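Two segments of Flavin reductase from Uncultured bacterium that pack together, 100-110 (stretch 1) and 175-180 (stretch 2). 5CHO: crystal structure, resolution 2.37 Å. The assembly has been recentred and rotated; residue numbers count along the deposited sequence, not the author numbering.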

# COMPACT_ATOMS: atom_id res chain seq x y z
N VAL A 100 1.08 12.66 -3.71
CA VAL A 100 0.04 12.14 -2.85
C VAL A 100 -1.12 13.13 -2.85
O VAL A 100 -0.94 14.31 -2.53
CB VAL A 100 0.57 11.90 -1.43
CG1 VAL A 100 -0.55 11.45 -0.49
CG2 VAL A 100 1.68 10.87 -1.46
N LEU A 101 -2.31 12.66 -3.20
CA LEU A 101 -3.40 13.56 -3.53
C LEU A 101 -4.25 13.98 -2.34
O LEU A 101 -4.62 13.16 -1.50
CB LEU A 101 -4.30 12.92 -4.59
CG LEU A 101 -3.64 12.67 -5.94
CD1 LEU A 101 -4.63 12.04 -6.90
CD2 LEU A 101 -3.06 13.96 -6.53
N ALA A 102 -4.55 15.27 -2.29
CA ALA A 102 -5.50 15.83 -1.33
C ALA A 102 -6.93 15.50 -1.74
O ALA A 102 -7.18 15.09 -2.87
CB ALA A 102 -5.31 17.33 -1.22
N ALA A 103 -7.86 15.71 -0.82
CA ALA A 103 -9.25 15.33 -1.01
C ALA A 103 -9.94 16.13 -2.12
O ALA A 103 -10.87 15.63 -2.77
CB ALA A 103 -10.01 15.48 0.30
N ASP A 104 -9.49 17.36 -2.35
CA ASP A 104 -10.06 18.20 -3.41
C ASP A 104 -9.37 17.97 -4.76
O ASP A 104 -9.47 18.80 -5.66
CB ASP A 104 -9.98 19.68 -3.03
CG ASP A 104 -8.56 20.16 -2.80
OD1 ASP A 104 -7.60 19.40 -3.06
OD2 ASP A 104 -8.39 21.32 -2.35
N GLN A 105 -8.69 16.84 -4.88
CA GLN A 105 -7.99 16.48 -6.12
C GLN A 105 -8.52 15.15 -6.64
O GLN A 105 -7.84 14.45 -7.39
CB GLN A 105 -6.49 16.39 -5.89
CG GLN A 105 -5.85 17.71 -5.51
CD GLN A 105 -4.36 17.57 -5.28
OE1 GLN A 105 -3.91 16.71 -4.52
NE2 GLN A 105 -3.58 18.40 -5.96
N GLN A 106 -9.73 14.82 -6.23
CA GLN A 106 -10.43 13.65 -6.74
C GLN A 106 -10.49 13.66 -8.27
O GLN A 106 -10.36 12.62 -8.91
CB GLN A 106 -11.84 13.60 -6.17
CG GLN A 106 -12.70 12.46 -6.68
CD GLN A 106 -14.00 12.33 -5.92
OE1 GLN A 106 -14.05 12.46 -4.70
NE2 GLN A 106 -15.08 12.09 -6.65
N HIS A 107 -10.69 14.85 -8.83
CA HIS A 107 -10.84 14.98 -10.27
C HIS A 107 -9.53 14.62 -10.97
O HIS A 107 -9.53 14.09 -12.08
CB HIS A 107 -11.31 16.39 -10.65
CG HIS A 107 -10.35 17.48 -10.29
ND1 HIS A 107 -10.15 17.89 -8.99
CD2 HIS A 107 -9.56 18.26 -11.06
CE1 HIS A 107 -9.26 18.87 -8.97
NE2 HIS A 107 -8.89 19.12 -10.22
N VAL A 108 -8.41 14.91 -10.31
CA VAL A 108 -7.10 14.50 -10.83
C VAL A 108 -6.97 12.98 -10.83
O VAL A 108 -6.47 12.40 -11.80
CB VAL A 108 -5.94 15.09 -10.01
CG1 VAL A 108 -4.60 14.68 -10.62
CG2 VAL A 108 -6.05 16.60 -9.91
N ALA A 109 -7.40 12.33 -9.75
CA ALA A 109 -7.32 10.88 -9.65
C ALA A 109 -8.15 10.24 -10.75
O ALA A 109 -7.71 9.29 -11.40
CB ALA A 109 -7.81 10.40 -8.28
N LEU A 110 -9.35 10.77 -10.96
CA LEU A 110 -10.24 10.23 -11.98
C LEU A 110 -9.66 10.39 -13.38
O LEU A 110 -9.60 9.43 -14.14
CB LEU A 110 -11.61 10.90 -11.92
CG LEU A 110 -12.49 10.46 -10.75
CD1 LEU A 110 -13.73 11.35 -10.63
CD2 LEU A 110 -12.86 9.00 -10.88
N ARG A 175 -0.69 20.05 5.57
CA ARG A 175 -1.65 19.01 5.87
C ARG A 175 -3.05 19.55 5.66
O ARG A 175 -3.40 20.60 6.20
CB ARG A 175 -1.47 18.50 7.29
CG ARG A 175 -0.19 17.74 7.48
CD ARG A 175 0.06 17.49 8.95
NE ARG A 175 -1.06 16.81 9.59
CZ ARG A 175 -1.14 16.58 10.90
NH1 ARG A 175 -0.17 16.99 11.70
NH2 ARG A 175 -2.20 15.95 11.40
N ARG A 176 -3.83 18.83 4.87
CA ARG A 176 -5.24 19.13 4.71
C ARG A 176 -5.94 17.84 4.34
O ARG A 176 -5.28 16.80 4.24
CB ARG A 176 -5.45 20.22 3.66
CG ARG A 176 -4.74 19.99 2.34
CD ARG A 176 -4.30 21.30 1.70
NE ARG A 176 -4.21 21.17 0.25
CZ ARG A 176 -5.28 21.17 -0.55
NH1 ARG A 176 -6.49 21.33 -0.05
NH2 ARG A 176 -5.12 21.02 -1.86
N ASP A 177 -7.25 17.89 4.14
CA ASP A 177 -8.05 16.70 3.90
C ASP A 177 -7.46 15.83 2.80
O ASP A 177 -7.05 16.33 1.75
CB ASP A 177 -9.48 17.09 3.56
CG ASP A 177 -10.22 17.65 4.76
OD1 ASP A 177 -9.55 18.05 5.74
OD2 ASP A 177 -11.46 17.69 4.73
N ALA A 178 -7.42 14.52 3.06
CA ALA A 178 -6.75 13.58 2.18
C ALA A 178 -7.74 12.80 1.32
O ALA A 178 -8.86 12.51 1.75
CB ALA A 178 -5.91 12.62 3.00
N LEU A 179 -7.30 12.45 0.12
CA LEU A 179 -8.11 11.63 -0.77
C LEU A 179 -7.87 10.18 -0.42
O LEU A 179 -6.73 9.71 -0.37
CB LEU A 179 -7.77 11.89 -2.24
CG LEU A 179 -8.69 11.20 -3.25
CD1 LEU A 179 -10.13 11.65 -3.07
CD2 LEU A 179 -8.22 11.47 -4.67
N VAL A 180 -8.97 9.47 -0.17
CA VAL A 180 -8.90 8.07 0.22
C VAL A 180 -9.78 7.24 -0.70
O VAL A 180 -10.87 7.67 -1.08
CB VAL A 180 -9.31 7.92 1.69
CG1 VAL A 180 -9.60 6.46 2.04
CG2 VAL A 180 -8.21 8.48 2.58
O HOH W 1 -4.28 10.50 -0.70
O HOH W 2 -8.21 18.52 0.24

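The two stretches are joined by a single beta bridge, Ala 102 with Ala 178 (CA to CA 4.4 Å), in which neither alanine supplies a hydrogen bond across the contact: their neighbours do. Leu 179 N donates to Leu 101 O (3.2 Å, 161°), and Ala 103 N donates to Asp 177 O (2.8 Å, 160°), so the bonds flank the bridged pair. They bring Ala 103 N within 3.4 Å of Leu 179 N, but both are donors and no bond joins them. Stretch 1 then turns: Gln 105 N donates to Ala 102 O (3.1 Å), while Gln 105 OE1 accepts from Ala 102 N (2.7 Å, 155°), so one residue ties down both polar groups of Ala 102. Gln 105 is also the N-cap residue of the helix that follows, and its O accepts from Ala 109 N (3.2 Å).

The turn and helix form a pocket for Leu 179, the residue most covered by the other stretch. Its CD2 lies 3.7 Å from Gln 106 CA, 3.8 Å from Ala 109 CB and 4.2 Å from Leu 101 CB, while Leu 179 CB approaches Ala 102 O to 3.3 Å. Ala 109 directs its CA-to-CB bond toward stretch 2, and its small methyl meets the leucine.

At the more open end, Arg 176 and Asp 104 form a salt bridge. Arg 176 NH1 donates to Asp 104 OD2 (3.0 Å, 160°) near the guanidinium plane; the bonds from Arg 176 NH2 to Asp 104 OD1 (3.2 Å) and OD2 (3.3 Å) are weak, bent to 135° and 140°. Ala 102 CB covers one guanidinium face, 3.7 Å from Arg 176 NH2. Water 2 links the backbones, accepting from Asp 104 N (3.1 Å) and donating to Asp 177 O (2.9 Å).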